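Local atomic coordinates of iota-carrageenase (Alteromonas sp., PDB entry 1H80), a protein that hydrolyses the β-1,4 linkages of iota-carrageenan, a sulfated galactan of red algal cell walls, with inversion of anomeric configuration. Residues Phe28-Asn31 / Asp37-Asn40; Ile182-Ala187 / Tyr191-Thr196; Pro387-Glu390 / Lys394-Gln397; Asp409-Pro412 / Asp418-Val421; Phe424-Ile429 / Ser435-Asp440. All coordinates share one frame; numbering follows the deposited sequence.

Interaction 1: residues Phe28-Asn31 / Asp37-Asn40; sequences FGAN and DDSN. With CA (calcium ion), chain D.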
loop_
_atom_site.group_PDB
_atom_site.type_symbol
_atom_site.label_atom_id
_atom_site.label_comp_id
_atom_site.label_asym_id
_atom_site.label_seq_id
_atom_site.Cartn_x
_atom_site.Cartn_y
_atom_site.Cartn_z
ATOM N N PHE A 28 -5.072 32.230 -6.782
ATOM C CA PHE A 28 -6.091 31.502 -7.524
ATOM C C PHE A 28 -7.481 31.445 -6.905
ATOM O O PHE A 28 -8.363 30.747 -7.398
ATOM C CB PHE A 28 -5.551 30.113 -7.857
ATOM C CG PHE A 28 -4.415 30.155 -8.834
ATOM C CD1 PHE A 28 -4.662 30.249 -10.199
ATOM C CD2 PHE A 28 -3.096 30.204 -8.387
ATOM C CE1 PHE A 28 -3.621 30.397 -11.107
ATOM C CE2 PHE A 28 -2.046 30.353 -9.289
ATOM C CZ PHE A 28 -2.307 30.450 -10.650
ATOM N N GLY A 29 -7.666 32.193 -5.826
ATOM C CA GLY A 29 -8.971 32.277 -5.194
ATOM C C GLY A 29 -9.589 31.089 -4.490
ATOM O O GLY A 29 -10.810 31.039 -4.344
ATOM N N ALA A 30 -8.784 30.130 -4.052
ATOM C CA ALA A 30 -9.353 29.000 -3.330
ATOM C C ALA A 30 -9.816 29.564 -1.991
ATOM O O ALA A 30 -9.365 30.634 -1.575
ATOM C CB ALA A 30 -8.304 27.922 -3.113
ATOM N N ASN A 31 -10.718 28.861 -1.317
ATOM C CA ASN A 31 -11.214 29.323 -0.025
ATOM C C ASN A 31 -11.078 28.208 1.004
ATOM O O ASN A 31 -11.781 27.200 0.931
ATOM C CB ASN A 31 -12.684 29.738 -0.136
ATOM C CG ASN A 31 -13.173 30.481 1.094
ATOM O OD1 ASN A 31 -12.821 30.138 2.221
ATOM N ND2 ASN A 31 -13.998 31.501 0.880
ATOM N N ASP A 37 -16.066 23.277 -2.733
ATOM C CA ASP A 37 -15.037 22.674 -3.581
ATOM C C ASP A 37 -13.966 23.668 -4.033
ATOM O O ASP A 37 -14.270 24.770 -4.489
ATOM C CB ASP A 37 -15.722 22.030 -4.793
ATOM C CG ASP A 37 -14.750 21.355 -5.739
ATOM O OD1 ASP A 37 -13.773 20.742 -5.269
ATOM O OD2 ASP A 37 -14.984 21.424 -6.964
ATOM N N ASP A 38 -12.707 23.261 -3.905
ATOM C CA ASP A 38 -11.578 24.103 -4.282
ATOM C C ASP A 38 -10.782 23.494 -5.431
ATOM O O ASP A 38 -9.693 23.967 -5.766
ATOM C CB ASP A 38 -10.666 24.287 -3.070
ATOM C CG ASP A 38 -11.394 24.896 -1.895
ATOM O OD1 ASP A 38 -11.801 26.069 -2.006
ATOM O OD2 ASP A 38 -11.571 24.205 -0.870
ATOM N N SER A 39 -11.337 22.454 -6.041
ATOM C CA SER A 39 -10.666 21.757 -7.130
ATOM C C SER A 39 -10.286 22.620 -8.327
ATOM O O SER A 39 -9.167 22.526 -8.830
ATOM C CB SER A 39 -11.527 20.586 -7.609
ATOM O OG SER A 39 -11.739 19.654 -6.563
ATOM N N ASN A 40 -11.212 23.448 -8.798
ATOM C CA ASN A 40 -10.918 24.285 -9.950
ATOM C C ASN A 40 -9.778 25.252 -9.661
ATOM O O ASN A 40 -8.916 25.463 -10.509
ATOM C CB ASN A 40 -12.165 25.058 -10.390
ATOM C CG ASN A 40 -11.896 25.965 -11.577
ATOM O OD1 ASN A 40 -11.837 27.187 -11.437
ATOM N ND2 ASN A 40 -11.715 25.369 -12.749
HETATM CA CA CA D . -13.257 25.755 -0.180
HETATM O O HOH W 1 -14.394 27.238 -1.564
HETATM O O HOH W 2 -13.084 24.415 1.864
#
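Asp38 turns its carboxylate toward the Ala30-Asn31 peptide, and both segments grip one calcium ion. The carboxylate is bidentate, with Asp38 OD1 and Asp38 OD2 each 2.4 Å from the metal, while the carbonyl O of Asn31 binds the same ion at 2.4 Å. Asp38 OD1 has a second task: it accepts from Asn31 N at 3.1 Å along a nearly straight bond (166°), the donor standing 44° out of the carboxylate plane. With CG beside the backbone N and anti to the carbonyl carbon (chi1 -58°), Asp38 presents this group to the peptide. Asn31 O and Asp38 OD1 lie only 3.1 Å from each other, a closeness probably tolerated because both bind the same cation. This is a calcium-binding loop joining helix 24-28 to helix 39-50 of a β-helix enzyme, and Asp34 OD1, Ser36 O and two waters complete a sevenfold shell. Asp38 stands at the N-cap position of the second helix but makes no capping bond; its OD2 instead accepts from His66 N on strand 64-71. Beside the carboxylate, Ala30 CB approaches Asp38 OD1 to 4.1 Å. The amide of Asn31 leads away, where Asn31 OD1 takes a hydrogen bond from Asn33 N.

Interaction 2: residues Ile182-Ala187 / Tyr191-Thr196; sequences IKQNNA and YGLIQT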
loop_
_atom_site.group_PDB
_atom_site.type_symbol
_atom_site.label_atom_id
_atom_site.label_comp_id
_atom_site.label_asym_id
_atom_site.label_seq_id
_atom_site.Cartn_x
_atom_site.Cartn_y
_atom_site.Cartn_z
ATOM N N ILE A 182 4.729 9.431 5.747
ATOM C CA ILE A 182 3.283 9.417 5.707
ATOM C C ILE A 182 2.784 8.462 6.772
ATOM O O ILE A 182 3.355 7.395 6.986
ATOM C CB ILE A 182 2.757 8.969 4.329
ATOM C CG1 ILE A 182 3.264 9.927 3.246
ATOM C CG2 ILE A 182 1.230 8.964 4.335
ATOM C CD1 ILE A 182 2.964 9.467 1.832
ATOM N N LYS A 183 1.731 8.875 7.463
ATOM C CA LYS A 183 1.121 8.058 8.497
ATOM C C LYS A 183 -0.341 7.946 8.126
ATOM O O LYS A 183 -0.976 8.947 7.798
ATOM C CB LYS A 183 1.252 8.732 9.867
ATOM C CG LYS A 183 0.369 8.129 10.961
ATOM C CD LYS A 183 0.703 6.672 11.228
ATOM C CE LYS A 183 -0.263 6.054 12.233
ATOM N NZ LYS A 183 -0.222 6.764 13.547
ATOM N N GLN A 184 -0.868 6.728 8.150
ATOM C CA GLN A 184 -2.271 6.511 7.843
ATOM C C GLN A 184 -2.957 5.907 9.053
ATOM O O GLN A 184 -2.482 4.922 9.619
ATOM C CB GLN A 184 -2.435 5.573 6.648
ATOM C CG GLN A 184 -3.891 5.360 6.250
ATOM C CD GLN A 184 -4.034 4.728 4.882
ATOM O OE1 GLN A 184 -3.191 4.926 4.011
ATOM N NE2 GLN A 184 -5.113 3.984 4.677
ATOM N N ASN A 185 -4.066 6.514 9.459
ATOM C CA ASN A 185 -4.818 6.010 10.600
ATOM C C ASN A 185 -6.107 5.347 10.148
ATOM O O ASN A 185 -6.735 5.771 9.179
ATOM C CB ASN A 185 -5.169 7.145 11.565
ATOM C CG ASN A 185 -3.949 7.778 12.188
ATOM O OD1 ASN A 185 -3.125 7.098 12.795
ATOM N ND2 ASN A 185 -3.827 9.091 12.048
ATOM N N ASN A 186 -6.478 4.293 10.862
ATOM C CA ASN A 186 -7.709 3.553 10.617
ATOM C C ASN A 186 -7.940 3.082 9.182
ATOM O O ASN A 186 -8.958 3.396 8.565
ATOM C CB ASN A 186 -8.897 4.396 11.098
ATOM C CG ASN A 186 -10.163 3.579 11.252
ATOM O OD1 ASN A 186 -10.106 2.383 11.535
ATOM N ND2 ASN A 186 -11.315 4.223 11.082
ATOM N N ALA A 187 -6.996 2.307 8.662
ATOM C CA ALA A 187 -7.108 1.767 7.312
ATOM C C ALA A 187 -7.902 0.462 7.336
ATOM O O ALA A 187 -7.926 -0.243 8.350
ATOM C CB ALA A 187 -5.721 1.508 6.737
ATOM N N TYR A 191 -6.549 -3.006 2.564
ATOM C CA TYR A 191 -5.780 -1.971 1.908
ATOM C C TYR A 191 -4.642 -1.439 2.755
ATOM O O TYR A 191 -3.853 -2.216 3.277
ATOM C CB TYR A 191 -6.731 -0.869 1.449
ATOM C CG TYR A 191 -7.784 -1.435 0.523
ATOM C CD1 TYR A 191 -7.496 -1.672 -0.818
ATOM C CD2 TYR A 191 -9.032 -1.826 1.008
ATOM C CE1 TYR A 191 -8.417 -2.293 -1.657
ATOM C CE2 TYR A 191 -9.966 -2.448 0.174
ATOM C CZ TYR A 191 -9.647 -2.678 -1.156
ATOM O OH TYR A 191 -10.547 -3.298 -1.993
ATOM N N GLY A 192 -4.545 -0.124 2.887
ATOM C CA GLY A 192 -3.459 0.431 3.662
ATOM C C GLY A 192 -2.875 1.657 2.997
ATOM O O GLY A 192 -3.538 2.336 2.217
ATOM N N LEU A 193 -1.607 1.919 3.274
ATOM C CA LEU A 193 -0.957 3.107 2.752
ATOM C C LEU A 193 -0.527 3.052 1.290
ATOM O O LEU A 193 -0.993 3.848 0.473
ATOM C CB LEU A 193 0.228 3.445 3.659
ATOM C CG LEU A 193 0.984 4.752 3.440
ATOM C CD1 LEU A 193 0.028 5.908 3.201
ATOM C CD2 LEU A 193 1.845 5.004 4.674
ATOM N N ILE A 194 0.348 2.110 0.958
ATOM C CA ILE A 194 0.845 1.975 -0.407
ATOM C C ILE A 194 0.507 0.637 -1.041
ATOM O O ILE A 194 0.573 -0.397 -0.388
ATOM C CB ILE A 194 2.395 2.022 -0.465
ATOM C CG1 ILE A 194 2.936 3.198 0.345
ATOM C CG2 ILE A 194 2.859 2.076 -1.920
ATOM C CD1 ILE A 194 2.520 4.551 -0.173
ATOM N N GLN A 195 0.119 0.661 -2.309
ATOM C CA GLN A 195 -0.046 -0.589 -3.036
ATOM C C GLN A 195 0.685 -0.324 -4.339
ATOM O O GLN A 195 0.425 0.675 -5.012
ATOM C CB GLN A 195 -1.496 -0.982 -3.313
ATOM C CG GLN A 195 -1.508 -2.318 -4.069
ATOM C CD GLN A 195 -2.751 -3.156 -3.869
ATOM O OE1 GLN A 195 -2.846 -4.268 -4.402
ATOM N NE2 GLN A 195 -3.706 -2.643 -3.112
ATOM N N THR A 196 1.614 -1.212 -4.681
ATOM C CA THR A 196 2.416 -1.055 -5.888
ATOM C C THR A 196 2.050 -2.038 -6.986
ATOM O O THR A 196 1.919 -3.233 -6.737
ATOM C CB THR A 196 3.907 -1.255 -5.588
ATOM O OG1 THR A 196 4.140 -2.621 -5.212
ATOM C CG2 THR A 196 4.346 -0.343 -4.454
HETATM O O HOH W 3 -6.396 2.196 2.635
#
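Leu193 swings its methyl groups against Ile182 and brings its CA up to the amide oxygen of Gln184, and these three residues bury the most surface here. Leu193 CG stands anti to its own backbone N (chi1 -172°), which carries CD1 to within 3.5 Å of Ile182 CG2, tighter than usual carbon contact; the two side chains cross obliquely. Gln184 reaches across with an extended chain. Gln184 OE1 lies 3.1 Å from Leu193 CA and is held by Ser159 OG, while Gln184 NE2 makes a weak, bent bond to Gly192 O (3.4 Å, 129°). A water bridges the same pair, accepting from Gln184 NE2 and from Gly192 N, each at 3.0 Å. In the parallel β-helix, strand 177-185 stacks between strands 143-151 and 202-210, and the chain then turns a corner at Leu193 into strand 194-196, which pairs with strand 160-167. Ile182 and Leu193 both rest on Ile150, facing the hydrophobic interior. Were Gln184 a leucine, Ser159 OG and the bridging water would probably each lose a polar partner beside this corner. Farther along, Ala187 CB packs on Gly192 CA at 4.0 Å.

Interaction 3: residues Pro387-Glu390 / Lys394-Gln397; sequences PTKE and KQGQ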
loop_
_atom_site.group_PDB
_atom_site.type_symbol
_atom_site.label_atom_id
_atom_site.label_comp_id
_atom_site.label_asym_id
_atom_site.label_seq_id
_atom_site.Cartn_x
_atom_site.Cartn_y
_atom_site.Cartn_z
ATOM N N PRO A 387 -15.556 -9.651 13.620
ATOM C CA PRO A 387 -16.332 -8.423 13.422
ATOM C C PRO A 387 -17.780 -8.729 13.051
ATOM O O PRO A 387 -18.056 -9.683 12.324
ATOM C CB PRO A 387 -15.575 -7.720 12.298
ATOM C CG PRO A 387 -14.155 -8.133 12.560
ATOM C CD PRO A 387 -14.299 -9.609 12.852
ATOM N N THR A 388 -18.704 -7.923 13.561
ATOM C CA THR A 388 -20.119 -8.118 13.276
ATOM C C THR A 388 -20.425 -7.818 11.811
ATOM O O THR A 388 -19.614 -7.214 11.108
ATOM C CB THR A 388 -20.986 -7.202 14.150
ATOM O OG1 THR A 388 -20.743 -5.836 13.795
ATOM C CG2 THR A 388 -20.646 -7.402 15.618
ATOM N N LYS A 389 -21.600 -8.245 11.359
ATOM C CA LYS A 389 -22.028 -8.024 9.981
ATOM C C LYS A 389 -22.113 -6.529 9.714
ATOM O O LYS A 389 -21.854 -6.067 8.602
ATOM C CB LYS A 389 -23.399 -8.666 9.737
ATOM C CG LYS A 389 -23.447 -10.179 9.940
ATOM C CD LYS A 389 -23.061 -10.578 11.359
ATOM C CE LYS A 389 -23.923 -9.879 12.400
ATOM N NZ LYS A 389 -23.393 -10.089 13.773
ATOM N N GLU A 390 -22.484 -5.776 10.745
ATOM C CA GLU A 390 -22.595 -4.329 10.633
ATOM C C GLU A 390 -21.211 -3.729 10.410
ATOM O O GLU A 390 -21.049 -2.786 9.634
ATOM C CB GLU A 390 -23.220 -3.752 11.906
ATOM N N LYS A 394 -19.035 -9.210 4.960
ATOM C CA LYS A 394 -18.480 -10.509 4.596
ATOM C C LYS A 394 -17.727 -11.142 5.760
ATOM O O LYS A 394 -16.497 -11.133 5.791
ATOM C CB LYS A 394 -17.546 -10.360 3.393
ATOM N N GLN A 395 -18.470 -11.692 6.715
ATOM C CA GLN A 395 -17.860 -12.327 7.876
ATOM C C GLN A 395 -16.932 -13.459 7.471
ATOM O O GLN A 395 -17.293 -14.316 6.665
ATOM C CB GLN A 395 -18.928 -12.871 8.824
ATOM C CG GLN A 395 -19.731 -11.803 9.534
ATOM C CD GLN A 395 -20.441 -12.347 10.755
ATOM O OE1 GLN A 395 -21.208 -13.306 10.664
ATOM N NE2 GLN A 395 -20.187 -11.738 11.907
ATOM N N GLY A 396 -15.735 -13.456 8.049
ATOM C CA GLY A 396 -14.757 -14.480 7.741
ATOM C C GLY A 396 -13.572 -13.917 6.984
ATOM O O GLY A 396 -12.519 -14.551 6.907
ATOM N N GLN A 397 -13.736 -12.727 6.416
ATOM C CA GLN A 397 -12.647 -12.104 5.668
ATOM C C GLN A 397 -11.636 -11.440 6.592
ATOM O O GLN A 397 -10.479 -11.247 6.222
ATOM C CB GLN A 397 -13.181 -11.050 4.699
ATOM C CG GLN A 397 -14.107 -11.575 3.626
ATOM C CD GLN A 397 -14.232 -10.606 2.468
ATOM O OE1 GLN A 397 -14.401 -9.403 2.666
ATOM N NE2 GLN A 397 -14.152 -11.126 1.247
#
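The amide of Gln395 is overlapped on one face by the folded side chain of Lys389. Lys389 CD lies 3.1 Å from Gln395 NE2 and 3.2 Å from Gln395 CD, so that a methylene, rather than the ammonium group, meets the flat amide. The chain of Lys389 gets there by bending at chi2 and chi3 (60° and 56°), which doubles it back across the glutamine, and Lys389 NZ ends 4.1 Å from Gln395 NE2. The fit is close enough that the exact placing of this exposed lysine is somewhat doubtful. Better defined is the other use of the amide: Gln395 NE2 donates to Pro387 O at 3.0 Å in a nearly straight bond (166°). The acceptor lies close to the amide plane, so this bond limits rotation of the amide, and the lysine methylene over the face may add to the restraint. Gln395 also packs on Leu386, and Pro387 rests against Cys457, the disulfide partner of Cys385. Close by, Thr388 N donates to Gln391 OE1, and Gln397 OE1 accepts from Trp392 NE1. The backbone that carries Gln395 is itself bent back, Gln397 N bonding Lys394 O at 3.2 Å, with positive phi at Gly396. The arrangement is that of a type II beta turn, with the side chain of its second residue pinned to the backbone of the irregular loop between strands 364-366 and 399-401.

Interaction 4: residues Asp409-Pro412 / Asp418-Val421; sequences DTTP and DYDV. With CA (calcium ion), chain E.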
loop_
_atom_site.group_PDB
_atom_site.type_symbol
_atom_site.label_atom_id
_atom_site.label_comp_id
_atom_site.label_asym_id
_atom_site.label_seq_id
_atom_site.Cartn_x
_atom_site.Cartn_y
_atom_site.Cartn_z
ATOM N N ASP A 409 5.934 -16.483 5.680
ATOM C CA ASP A 409 6.422 -16.745 4.332
ATOM C C ASP A 409 5.739 -18.000 3.825
ATOM O O ASP A 409 6.112 -19.109 4.208
ATOM C CB ASP A 409 7.932 -16.962 4.341
ATOM C CG ASP A 409 8.505 -17.143 2.945
ATOM O OD1 ASP A 409 7.778 -17.652 2.065
ATOM O OD2 ASP A 409 9.684 -16.789 2.728
ATOM N N THR A 410 4.742 -17.828 2.965
ATOM C CA THR A 410 4.020 -18.970 2.427
ATOM C C THR A 410 4.426 -19.302 0.994
ATOM O O THR A 410 3.640 -19.874 0.241
ATOM C CB THR A 410 2.491 -18.748 2.485
ATOM O OG1 THR A 410 2.147 -17.548 1.785
ATOM C CG2 THR A 410 2.025 -18.634 3.936
ATOM N N THR A 411 5.647 -18.937 0.615
ATOM C CA THR A 411 6.132 -19.253 -0.724
ATOM C C THR A 411 6.558 -20.719 -0.692
ATOM O O THR A 411 7.114 -21.188 0.301
ATOM C CB THR A 411 7.338 -18.379 -1.129
ATOM O OG1 THR A 411 8.421 -18.593 -0.218
ATOM C CG2 THR A 411 6.952 -16.905 -1.123
ATOM N N PRO A 412 6.296 -21.464 -1.775
ATOM C CA PRO A 412 6.652 -22.885 -1.857
ATOM C C PRO A 412 8.152 -23.163 -1.935
ATOM O O PRO A 412 8.734 -23.165 -3.021
ATOM C CB PRO A 412 5.915 -23.342 -3.110
ATOM C CG PRO A 412 6.007 -22.129 -3.990
ATOM C CD PRO A 412 5.669 -21.007 -3.030
ATOM N N ASP A 418 9.211 -20.491 -7.347
ATOM C CA ASP A 418 9.306 -19.950 -6.003
ATOM C C ASP A 418 10.284 -18.791 -5.993
ATOM O O ASP A 418 11.166 -18.700 -6.846
ATOM C CB ASP A 418 9.792 -21.041 -5.037
ATOM C CG ASP A 418 9.971 -20.533 -3.616
ATOM O OD1 ASP A 418 8.996 -19.996 -3.053
ATOM O OD2 ASP A 418 11.080 -20.682 -3.059
ATOM N N TYR A 419 10.107 -17.886 -5.042
ATOM C CA TYR A 419 11.017 -16.766 -4.911
ATOM C C TYR A 419 11.329 -16.680 -3.430
ATOM O O TYR A 419 10.590 -17.222 -2.604
ATOM C CB TYR A 419 10.394 -15.463 -5.433
ATOM C CG TYR A 419 9.240 -14.916 -4.626
ATOM C CD1 TYR A 419 7.942 -15.401 -4.797
ATOM C CD2 TYR A 419 9.446 -13.902 -3.692
ATOM C CE1 TYR A 419 6.875 -14.881 -4.054
ATOM C CE2 TYR A 419 8.398 -13.380 -2.950
ATOM C CZ TYR A 419 7.117 -13.871 -3.132
ATOM O OH TYR A 419 6.082 -13.360 -2.383
ATOM N N ASP A 420 12.428 -16.023 -3.088
ATOM C CA ASP A 420 12.805 -15.923 -1.692
ATOM C C ASP A 420 12.919 -14.511 -1.163
ATOM O O ASP A 420 13.499 -13.632 -1.796
ATOM C CB ASP A 420 14.132 -16.641 -1.444
ATOM C CG ASP A 420 14.089 -18.103 -1.835
ATOM O OD1 ASP A 420 13.100 -18.789 -1.496
ATOM O OD2 ASP A 420 15.057 -18.564 -2.472
ATOM N N VAL A 421 12.341 -14.304 0.008
ATOM C CA VAL A 421 12.410 -13.020 0.677
ATOM C C VAL A 421 13.324 -13.318 1.855
ATOM O O VAL A 421 12.895 -13.885 2.859
ATOM C CB VAL A 421 11.024 -12.567 1.177
ATOM C CG1 VAL A 421 11.160 -11.308 2.020
ATOM C CG2 VAL A 421 10.110 -12.305 -0.015
HETATM CA CA CA E . 10.695 -19.105 -1.075
HETATM O O HOH W 4 10.695 -14.731 4.226
HETATM O O HOH W 5 11.352 -17.567 0.818
#
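Residues 409-412 and 418-421 run nearly antiparallel (161° apart), closest at Pro412 and Asp418, whose CA atoms are 5.7 Å apart. They are the two arms of a calcium-binding loop that links strand 407-409 to strand 421-429 of the β-helix, with the ion held between them; the loop opens with an Asx turn in which Asp409 OD1 accepts from Thr411 N. Six atoms bind the ion. Thr411 OG1 does so at 2.5 Å, and the same hydroxyl donates to Asp409 OD1 at 2.6 Å, so its proton points away from the cation and the Asp409 carboxylate fixes the rotation of the ligand. OG1 occupies the crowded position between backbone N and carbonyl carbon (chi1 61°). Asp418 is bidentate, OD1 the looser arm at 2.8 Å and OD2 at 2.6 Å. The carbonyl O of Tyr419 comes nearest the metal, at 2.4 Å, and Asp420 OD1 and a water complete the shell. The cluster of carboxylates is probably offset by the cation. With its hydroxyl committed to calcium, Thr411 directs CG2 over one face of the Tyr419 ring, a CH-pi contact 3.9 Å from the centroid; the phenol OH bonds Asp278 O, which helps hold the ring in place. Asp409 OD2 accepts from the calcium-bound water, and a second water donates to both Asp409 OD2 and Val421 O, 2.7 Å from the latter.

Interaction 5: residues Phe424-Ile429 / Ser435-Asp440; sequences FNVKRI and SHKTID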
loop_
_atom_site.group_PDB
_atom_site.type_symbol
_atom_site.label_atom_id
_atom_site.label_comp_id
_atom_site.label_asym_id
_atom_site.label_seq_id
_atom_site.Cartn_x
_atom_site.Cartn_y
_atom_site.Cartn_z
ATOM N N PHE A 424 16.886 -10.646 7.618
ATOM C CA PHE A 424 18.067 -10.584 8.469
ATOM C C PHE A 424 17.753 -9.843 9.758
ATOM O O PHE A 424 16.981 -8.881 9.759
ATOM C CB PHE A 424 19.216 -9.870 7.748
ATOM C CG PHE A 424 19.590 -10.489 6.431
ATOM C CD1 PHE A 424 18.830 -10.247 5.292
ATOM C CD2 PHE A 424 20.706 -11.315 6.330
ATOM C CE1 PHE A 424 19.175 -10.817 4.069
ATOM C CE2 PHE A 424 21.059 -11.890 5.110
ATOM C CZ PHE A 424 20.293 -11.641 3.978
ATOM N N ASN A 425 18.351 -10.301 10.853
ATOM C CA ASN A 425 18.163 -9.685 12.161
ATOM C C ASN A 425 16.690 -9.489 12.510
ATOM O O ASN A 425 16.222 -8.362 12.686
ATOM C CB ASN A 425 18.911 -8.346 12.204
ATOM C CG ASN A 425 18.867 -7.691 13.571
ATOM O OD1 ASN A 425 18.909 -8.367 14.601
ATOM N ND2 ASN A 425 18.802 -6.364 13.587
ATOM N N VAL A 426 15.971 -10.604 12.611
ATOM C CA VAL A 426 14.552 -10.589 12.952
ATOM C C VAL A 426 14.411 -10.737 14.462
ATOM O O VAL A 426 15.017 -11.623 15.065
ATOM C CB VAL A 426 13.808 -11.752 12.269
ATOM C CG1 VAL A 426 12.347 -11.753 12.687
ATOM C CG2 VAL A 426 13.929 -11.626 10.758
ATOM N N LYS A 427 13.603 -9.872 15.067
ATOM C CA LYS A 427 13.402 -9.904 16.509
ATOM C C LYS A 427 11.936 -9.768 16.887
ATOM O O LYS A 427 11.159 -9.114 16.193
ATOM C CB LYS A 427 14.192 -8.774 17.174
ATOM C CG LYS A 427 15.699 -8.871 17.002
ATOM C CD LYS A 427 16.391 -7.634 17.551
ATOM C CE LYS A 427 17.904 -7.733 17.427
ATOM N NZ LYS A 427 18.464 -8.837 18.255
ATOM N N ARG A 428 11.566 -10.401 17.994
ATOM C CA ARG A 428 10.207 -10.340 18.501
ATOM C C ARG A 428 10.244 -9.767 19.904
ATOM O O ARG A 428 11.208 -9.971 20.644
ATOM C CB ARG A 428 9.573 -11.730 18.552
ATOM C CG ARG A 428 9.278 -12.347 17.203
ATOM C CD ARG A 428 8.549 -13.656 17.406
ATOM N NE ARG A 428 9.342 -14.569 18.221
ATOM C CZ ARG A 428 8.843 -15.605 18.885
ATOM N NH1 ARG A 428 7.542 -15.863 18.832
ATOM N NH2 ARG A 428 9.643 -16.377 19.604
ATOM N N ILE A 429 9.190 -9.046 20.262
ATOM C CA ILE A 429 9.089 -8.442 21.579
ATOM C C ILE A 429 7.744 -8.770 22.220
ATOM O O ILE A 429 6.693 -8.583 21.611
ATOM C CB ILE A 429 9.224 -6.908 21.501
ATOM C CG1 ILE A 429 10.587 -6.528 20.920
ATOM C CG2 ILE A 429 9.045 -6.305 22.892
ATOM C CD1 ILE A 429 10.776 -5.034 20.755
ATOM N N SER A 435 4.953 -19.223 20.840
ATOM C CA SER A 435 4.384 -18.507 19.713
ATOM C C SER A 435 5.368 -18.733 18.561
ATOM O O SER A 435 6.469 -19.249 18.774
ATOM C CB SER A 435 4.251 -17.015 20.037
ATOM O OG SER A 435 5.482 -16.487 20.482
ATOM N N HIS A 436 4.972 -18.362 17.350
ATOM C CA HIS A 436 5.821 -18.542 16.174
ATOM C C HIS A 436 6.713 -17.341 15.916
ATOM O O HIS A 436 6.339 -16.207 16.202
ATOM C CB HIS A 436 4.959 -18.741 14.927
ATOM C CG HIS A 436 4.010 -19.892 15.020
ATOM N ND1 HIS A 436 4.428 -21.205 14.974
ATOM C CD2 HIS A 436 2.664 -19.927 15.148
ATOM C CE1 HIS A 436 3.375 -22.000 15.069
ATOM N NE2 HIS A 436 2.295 -21.251 15.175
ATOM N N LYS A 437 7.897 -17.594 15.369
ATOM C CA LYS A 437 8.790 -16.506 15.009
ATOM C C LYS A 437 8.566 -16.344 13.509
ATOM O O LYS A 437 8.210 -15.267 13.028
ATOM C CB LYS A 437 10.249 -16.860 15.289
ATOM C CG LYS A 437 11.206 -15.751 14.869
ATOM C CD LYS A 437 12.657 -16.105 15.143
ATOM C CE LYS A 437 13.582 -14.993 14.667
ATOM N NZ LYS A 437 15.022 -15.314 14.892
ATOM N N THR A 438 8.764 -17.436 12.777
ATOM C CA THR A 438 8.546 -17.443 11.338
ATOM C C THR A 438 7.570 -18.560 11.004
ATOM O O THR A 438 7.773 -19.715 11.387
ATOM C CB THR A 438 9.856 -17.687 10.544
ATOM O OG1 THR A 438 10.746 -16.578 10.725
ATOM C CG2 THR A 438 9.555 -17.844 9.056
ATOM N N ILE A 439 6.496 -18.204 10.316
ATOM C CA ILE A 439 5.506 -19.181 9.898
ATOM C C ILE A 439 5.773 -19.420 8.423
ATOM O O ILE A 439 5.790 -18.477 7.634
ATOM C CB ILE A 439 4.068 -18.648 10.066
ATOM C CG1 ILE A 439 3.747 -18.484 11.553
ATOM C CG2 ILE A 439 3.079 -19.599 9.399
ATOM C CD1 ILE A 439 2.401 -17.857 11.821
ATOM N N ASP A 440 6.006 -20.674 8.056
ATOM C CA ASP A 440 6.264 -21.017 6.665
ATOM C C ASP A 440 5.404 -22.208 6.260
ATOM O O ASP A 440 4.470 -22.574 6.969
ATOM C CB ASP A 440 7.750 -21.327 6.450
ATOM C CG ASP A 440 8.300 -22.309 7.466
ATOM O OD1 ASP A 440 7.631 -23.327 7.737
ATOM O OD2 ASP A 440 9.413 -22.065 7.985
#
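Arg428 sends its guanidinium across to Ser435 and Lys437, bridging two faces of the β-helix through the loop that joins strand 421-429 to strand 438-439. Arg428 NH1 meets Ser435 OG near the guanidinium plane, in a short but bent and weak hydrogen bond (2.7 Å, 122°). Lys437 CA lies over one face, 3.6 Å above the plane and offset toward the rim. Lys437 CG stands anti to the backbone N (chi1 178°), and its straight chain runs past Arg428 until Lys437 CE meets Val426 CG1 at 4.0 Å. The two basic ends stay apart, with Arg428 NE 6.6 Å from Lys437 NZ. With an alanine in place of Arg428, Ser435 OG would probably lose this weak donor and Lys437 the flat group packed against its CA and CB. Farther out, Val426 packs on Val407 and Ala406, Arg428 itself rests on Ala406, and Ser435 OG is further tied to Pro432 O. His436 NE2 hydrogen-bonds Tyr373 O.

From the N terminus the contacts follow in series, and none nests in or crosses another. Interaction 1 closes the short loop between helices 24-28 and 39-50. Interaction 2 closes the corner between strands 177-185 and 194-196 near the middle of the molecule, its centre about 27 Å from that of interaction 1. Interaction 3 closes a bend in a late loop, its nearest atoms about 9 Å from interaction 2. Interaction 4 closes the loop leading into strand 421-429, and interaction 5 the loop after that strand. The last two touch through a probable hydrogen bond, Asp409 N to Ile439 O at 2.8 Å, joining strands 407-409 and 438-439.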